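Side-chain contacts in putative acetyltransferase Ta0821 (Thermoplasma acidophilum DSM 1728, PDB 3C26), which probably acts as an acyltransferase of the GNAT superfamily, a group of enzymes that generally move an acetyl or related acyl group from coenzyme A to an acceptor: residues P130-V135 with S258-E263; S104-T109 with H136-H141. All blocks are in the same frame, centred on the assembly; numbering follows the deposited sequence.

Contact 1 of 2, residues P130-V135 with S258-E263; sequences PSLRLV and SLTVWE
Val135 lays its CG2 methyl over one face of the Trp262 indole, 3.6 Å from Trp262 CD2. This is a CH-pi contact: the line from Val135 CG2 to the centroid of the five-membered ring leans 23° from the ring normal, and the methyl is displaced toward the rim, with Trp262 CE3 3.8 Å from it. The pairing belongs to the GNAT fold, where helix 129-138 packs against the strands of the acetyltransferase sheet, and strand 258-265 runs between strands 119-125 and 141-153, the place the last strand takes in many relatives. Helix and strand segments point nearly the same way (20° between axes) and stay 10.5 Å apart at closest approach, a spacing the large indole helps to fill. Trp262 CG is anti to the carbonyl carbon (chi1 -66°), which sends the ring from the strand toward the helix. Leu132 arrives at about a right angle to the indole, meeting neither its face nor its edge squarely: the CD2 methyl alone touches it, 3.5 Å from Trp262 NE1 and 3.7 Å from Trp262 CZ2. All four touching residues are buried, so the polar atoms need partners. Thr260 OG1, hydrogen-bonded to Val124 O of the neighbouring strand, also sits in the indole plane at its edge. With an alanine in place of Trp262, the Leu132 and Val135 methyls would probably border a gap and Thr260 OG1 would lose its indole donor. Beyond the indole, Leu132 also packs on Val124 and on Lys38 of the second subunit, which puts this helix face close to the dimer contact. The bond from Trp262 NE1 to Thr260 OG1, 3.0 Å long, is weak because the N-H points well off the line to the oxygen.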
loop_
_atom_site.group_PDB
_atom_site.type_symbol
_atom_site.label_atom_id
_atom_site.label_comp_id
_atom_site.label_asym_id
_atom_site.label_seq_id
_atom_site.Cartn_x
_atom_site.Cartn_y
_atom_site.Cartn_z
ATOM N N PRO A 130 13.094 -0.249 -5.149
ATOM C CA PRO A 130 14.563 -0.235 -5.217
ATOM C C PRO A 130 15.170 -1.604 -4.861
ATOM O O PRO A 130 16.110 -2.061 -5.485
ATOM C CB PRO A 130 14.924 0.818 -4.169
ATOM C CG PRO A 130 13.775 1.769 -4.227
ATOM C CD PRO A 130 12.583 0.874 -4.333
ATOM N N SER A 131 14.625 -2.254 -3.857
ATOM C CA SER A 131 15.125 -3.576 -3.485
ATOM C C SER A 131 14.784 -4.622 -4.539
ATOM O O SER A 131 15.586 -5.480 -4.824
ATOM C CB SER A 131 14.603 -4.001 -2.125
ATOM O OG SER A 131 15.037 -3.073 -1.142
ATOM N N LEU A 132 13.598 -4.518 -5.134
ATOM C CA LEU A 132 13.167 -5.466 -6.198
ATOM C C LEU A 132 14.088 -5.295 -7.417
ATOM O O LEU A 132 14.491 -6.245 -8.070
ATOM C CB LEU A 132 11.707 -5.220 -6.590
ATOM C CG LEU A 132 10.578 -5.590 -5.586
ATOM C CD1 LEU A 132 9.234 -5.031 -6.026
ATOM C CD2 LEU A 132 10.480 -7.085 -5.407
ATOM N N ARG A 133 14.399 -4.053 -7.724
ATOM C CA ARG A 133 15.338 -3.741 -8.818
ATOM C C ARG A 133 16.743 -4.278 -8.529
ATOM O O ARG A 133 17.437 -4.785 -9.404
ATOM C CB ARG A 133 15.406 -2.226 -9.073
ATOM C CG ARG A 133 14.084 -1.638 -9.604
ATOM C CD ARG A 133 13.637 -2.296 -10.914
ATOM N NE ARG A 133 14.562 -2.002 -12.010
ATOM C CZ ARG A 133 14.623 -0.859 -12.709
ATOM N NH1 ARG A 133 13.812 0.166 -12.439
ATOM N NH2 ARG A 133 15.524 -0.747 -13.694
ATOM N N LEU A 134 17.136 -4.196 -7.277
ATOM C CA LEU A 134 18.487 -4.648 -6.850
ATOM C C LEU A 134 18.598 -6.168 -7.021
ATOM O O LEU A 134 19.519 -6.670 -7.680
ATOM C CB LEU A 134 18.752 -4.243 -5.387
ATOM C CG LEU A 134 20.022 -4.865 -4.792
ATOM C CD1 LEU A 134 21.184 -4.351 -5.615
ATOM C CD2 LEU A 134 20.219 -4.561 -3.357
ATOM N N VAL A 135 17.619 -6.901 -6.493
ATOM C CA VAL A 135 17.647 -8.368 -6.595
ATOM C C VAL A 135 17.574 -8.819 -8.054
ATOM O O VAL A 135 18.261 -9.744 -8.472
ATOM C CB VAL A 135 16.666 -9.134 -5.630
ATOM C CG1 VAL A 135 17.104 -8.935 -4.168
ATOM C CG2 VAL A 135 15.177 -8.753 -5.838
ATOM N N SER A 258 2.125 -7.419 -1.117
ATOM C CA SER A 258 2.547 -8.796 -0.915
ATOM C C SER A 258 4.012 -8.947 -0.502
ATOM O O SER A 258 4.841 -8.033 -0.642
ATOM C CB SER A 258 2.276 -9.654 -2.166
ATOM O OG SER A 258 3.200 -9.467 -3.227
ATOM N N LEU A 259 4.273 -10.099 0.085
ATOM C CA LEU A 259 5.644 -10.531 0.387
ATOM C C LEU A 259 6.089 -11.496 -0.699
ATOM O O LEU A 259 5.602 -12.614 -0.821
ATOM C CB LEU A 259 5.773 -11.196 1.759
ATOM C CG LEU A 259 7.236 -11.416 2.180
ATOM C CD1 LEU A 259 7.911 -10.056 2.401
ATOM C CD2 LEU A 259 7.324 -12.277 3.422
ATOM N N THR A 260 7.057 -11.055 -1.469
ATOM C CA THR A 260 7.538 -11.819 -2.596
ATOM C C THR A 260 8.811 -12.537 -2.259
ATOM O O THR A 260 9.594 -12.062 -1.432
ATOM C CB THR A 260 7.779 -10.884 -3.836
ATOM O OG1 THR A 260 8.917 -10.040 -3.619
ATOM C CG2 THR A 260 6.524 -10.019 -4.146
ATOM N N VAL A 261 8.973 -13.693 -2.904
ATOM C CA VAL A 261 10.167 -14.554 -2.787
ATOM C C VAL A 261 10.958 -14.632 -4.096
ATOM O O VAL A 261 10.463 -15.000 -5.162
ATOM C CB VAL A 261 9.807 -16.008 -2.279
ATOM C CG1 VAL A 261 11.075 -16.860 -2.018
ATOM C CG2 VAL A 261 8.926 -15.928 -1.074
ATOM N N TRP A 262 12.215 -14.237 -3.959
ATOM C CA TRP A 262 13.228 -14.259 -5.017
ATOM C C TRP A 262 14.307 -15.320 -4.787
ATOM O O TRP A 262 14.709 -15.606 -3.659
ATOM C CB TRP A 262 13.847 -12.870 -5.141
ATOM C CG TRP A 262 12.848 -11.852 -5.636
ATOM C CD1 TRP A 262 11.779 -11.369 -4.936
ATOM C CD2 TRP A 262 12.785 -11.235 -6.937
ATOM N NE1 TRP A 262 11.067 -10.474 -5.705
ATOM C CE2 TRP A 262 11.652 -10.379 -6.939
ATOM C CE3 TRP A 262 13.575 -11.307 -8.090
ATOM C CZ2 TRP A 262 11.309 -9.599 -8.032
ATOM C CZ3 TRP A 262 13.217 -10.545 -9.198
ATOM C CH2 TRP A 262 12.094 -9.702 -9.167
ATOM N N GLU A 263 14.738 -15.914 -5.882
ATOM C CA GLU A 263 15.779 -16.903 -5.887
ATOM C C GLU A 263 16.860 -16.662 -6.948
ATOM O O GLU A 263 16.623 -16.210 -8.096
ATOM C CB GLU A 263 15.159 -18.331 -6.005
ATOM C CG GLU A 263 16.126 -19.486 -5.979
ATOM C CD GLU A 263 15.386 -20.823 -6.122
ATOM O OE1 GLU A 263 14.638 -21.171 -5.198
ATOM O OE2 GLU A 263 15.499 -21.487 -7.182
#

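Contact 2 of 2, residues S104-T109 with H136-H141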
loop_
_atom_site.group_PDB
_atom_site.type_symbol
_atom_site.label_atom_id
_atom_site.label_comp_id
_atom_site.label_asym_id
_atom_site.label_seq_id
_atom_site.Cartn_x
_atom_site.Cartn_y
_atom_site.Cartn_z
ATOM N N SER A 104 26.433 -3.559 -2.448
ATOM C CA SER A 104 27.797 -4.021 -2.142
ATOM C C SER A 104 27.736 -5.183 -1.225
ATOM O O SER A 104 28.449 -6.129 -1.394
ATOM C CB SER A 104 28.664 -2.951 -1.481
ATOM O OG SER A 104 28.759 -1.812 -2.335
ATOM N N ILE A 105 26.894 -5.096 -0.223
ATOM C CA ILE A 105 26.809 -6.199 0.748
ATOM C C ILE A 105 26.244 -7.441 0.076
ATOM O O ILE A 105 26.664 -8.519 0.363
ATOM C CB ILE A 105 26.066 -5.855 2.073
ATOM C CG1 ILE A 105 26.567 -6.840 3.130
ATOM C CG2 ILE A 105 24.504 -5.842 1.930
ATOM C CD1 ILE A 105 26.274 -6.428 4.538
HETATM N N MSE A 106 25.335 -7.268 -0.857
HETATM C CA MSE A 106 24.749 -8.406 -1.604
HETATM C C MSE A 106 25.787 -9.050 -2.530
HETATM O O MSE A 106 25.902 -10.304 -2.655
HETATM C CB MSE A 106 23.522 -7.965 -2.428
HETATM C CG MSE A 106 22.275 -7.686 -1.569
HETATM SE SE MSE A 106 21.666 -9.339 -0.682
HETATM C CE MSE A 106 21.450 -10.408 -2.308
ATOM N N GLN A 107 26.549 -8.202 -3.200
ATOM C CA GLN A 107 27.649 -8.723 -4.054
ATOM C C GLN A 107 28.707 -9.482 -3.229
ATOM O O GLN A 107 29.209 -10.521 -3.654
ATOM C CB GLN A 107 28.297 -7.629 -4.876
ATOM C CG GLN A 107 27.350 -6.951 -5.828
ATOM C CD GLN A 107 27.992 -5.792 -6.559
ATOM O OE1 GLN A 107 28.413 -4.800 -5.944
ATOM N NE2 GLN A 107 28.026 -5.879 -7.859
ATOM N N GLU A 108 29.054 -8.959 -2.056
ATOM C CA GLU A 108 30.006 -9.656 -1.209
ATOM C C GLU A 108 29.402 -10.951 -0.767
ATOM O O GLU A 108 30.077 -11.979 -0.705
ATOM C CB GLU A 108 30.361 -8.845 0.032
ATOM C CG GLU A 108 31.051 -7.603 -0.284
ATOM C CD GLU A 108 32.514 -7.813 -0.603
ATOM O OE1 GLU A 108 33.044 -8.933 -0.394
ATOM O OE2 GLU A 108 33.147 -6.826 -1.039
ATOM N N THR A 109 28.125 -10.893 -0.406
ATOM C CA THR A 109 27.398 -12.108 0.012
ATOM C C THR A 109 27.352 -13.187 -1.115
ATOM O O THR A 109 27.590 -14.377 -0.869
ATOM C CB THR A 109 25.977 -11.775 0.532
ATOM O OG1 THR A 109 26.084 -10.927 1.681
ATOM C CG2 THR A 109 25.173 -13.040 0.930
ATOM N N HIS A 136 16.768 -8.132 -8.834
ATOM C CA HIS A 136 16.584 -8.463 -10.235
ATOM C C HIS A 136 17.894 -8.268 -10.951
ATOM O O HIS A 136 18.389 -9.135 -11.650
ATOM C CB HIS A 136 15.523 -7.558 -10.880
ATOM C CG HIS A 136 15.291 -7.875 -12.315
ATOM N ND1 HIS A 136 15.946 -7.227 -13.346
ATOM C CD2 HIS A 136 14.541 -8.841 -12.891
ATOM C CE1 HIS A 136 15.568 -7.755 -14.496
ATOM N NE2 HIS A 136 14.716 -8.735 -14.243
ATOM N N ARG A 137 18.450 -7.084 -10.767
ATOM C CA ARG A 137 19.732 -6.716 -11.390
ATOM C C ARG A 137 20.847 -7.703 -11.056
ATOM O O ARG A 137 21.744 -7.983 -11.871
ATOM C CB ARG A 137 20.183 -5.366 -10.899
ATOM C CG ARG A 137 21.312 -4.824 -11.711
ATOM C CD ARG A 137 21.950 -3.653 -11.009
ATOM N NE ARG A 137 20.962 -2.627 -10.665
ATOM N N LEU A 138 20.763 -8.249 -9.850
ATOM C CA LEU A 138 21.793 -9.193 -9.363
ATOM C C LEU A 138 21.557 -10.611 -9.869
ATOM O O LEU A 138 22.413 -11.496 -9.723
ATOM C CB LEU A 138 21.900 -9.143 -7.854
ATOM C CG LEU A 138 22.520 -7.873 -7.239
ATOM C CD1 LEU A 138 22.480 -8.027 -5.750
ATOM C CD2 LEU A 138 23.954 -7.604 -7.686
ATOM N N GLY A 139 20.431 -10.813 -10.540
ATOM C CA GLY A 139 20.153 -12.107 -11.172
ATOM C C GLY A 139 19.235 -13.081 -10.439
ATOM O O GLY A 139 19.157 -14.267 -10.737
ATOM N N PHE A 140 18.536 -12.549 -9.466
ATOM C CA PHE A 140 17.457 -13.267 -8.807
ATOM C C PHE A 140 16.208 -13.189 -9.700
ATOM O O PHE A 140 16.055 -12.280 -10.504
ATOM C CB PHE A 140 17.101 -12.606 -7.491
ATOM C CG PHE A 140 18.104 -12.794 -6.387
ATOM C CD1 PHE A 140 19.288 -12.104 -6.375
ATOM C CD2 PHE A 140 17.805 -13.600 -5.305
ATOM C CE1 PHE A 140 20.175 -12.235 -5.330
ATOM C CE2 PHE A 140 18.690 -13.738 -4.247
ATOM C CZ PHE A 140 19.899 -13.046 -4.283
ATOM N N HIS A 141 15.335 -14.169 -9.538
ATOM C CA HIS A 141 14.018 -14.181 -10.177
ATOM C C HIS A 141 12.943 -14.537 -9.167
ATOM O O HIS A 141 13.170 -15.308 -8.274
ATOM C CB HIS A 141 13.972 -15.108 -11.399
ATOM C CG HIS A 141 14.634 -16.430 -11.180
ATOM N ND1 HIS A 141 15.938 -16.679 -11.579
ATOM C CD2 HIS A 141 14.180 -17.577 -10.613
ATOM C CE1 HIS A 141 16.263 -17.917 -11.233
ATOM N NE2 HIS A 141 15.210 -18.483 -10.657
#
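Met106, deposited as selenomethionine, presses its CB against Leu138 CD1 at 3.5 Å, tighter than usual for two carbons. The contact joins two neighbouring helices of the GNAT fold, 101-113 and 129-138, at the point where the second ends in a Schellman motif. Further out, the Met106 chain bends twice (chi2 -64°, chi3 -56°), carrying its terminal methyl CE past Leu138 to Phe140, where it meets CZ at 3.6 Å, obliquely to the ring. The turn at Gly139 lies between Leu138 and Phe140, and both point toward the first helix; at Gly139 the backbone angles (phi 99°) would bring a CB into collision with the carbonyl oxygen of Leu138. Met106 also packs on Leu87 and Leu90, so the same residue takes part in packing the helix on strand 85-92. Gln107 follows on the solvent-exposed flank, crossing Leu138 at about a right angle, with its CG 3.9 Å from Leu138 CD2; one leucine methyl thus goes to each of two consecutive residues of the first helix. One turn on from Ile105, Thr109 folds its hydroxyl back onto the helix: Thr109 OG1 donates to Ile105 O at 2.8 Å, while Thr109 N reaches the same oxygen from the opposite face of the carbonyl plane.

In the fold
Both contacts use helix 129-138, but on different flanks. Contact 1 is fully buried, its centre about 11 Å from the centre of the chain, and sets the helix against the C-terminal strand 258-265. Contact 2, its centre about 17 Å from the same point, joins the helix end to helix 101-113 and is only partly buried, with Gln107 exposed. Neither has a hydrogen bond across its segments: contact 1 relies on methyls around an indole with a polar edge, contact 2 on aliphatic chains and a phenyl ring. They meet at the helix terminus, where Val135 O lies 3.0 Å from Phe140 N, probably hydrogen-bonded, and Trp262 CZ3 packs 3.6 Å from Phe140 O.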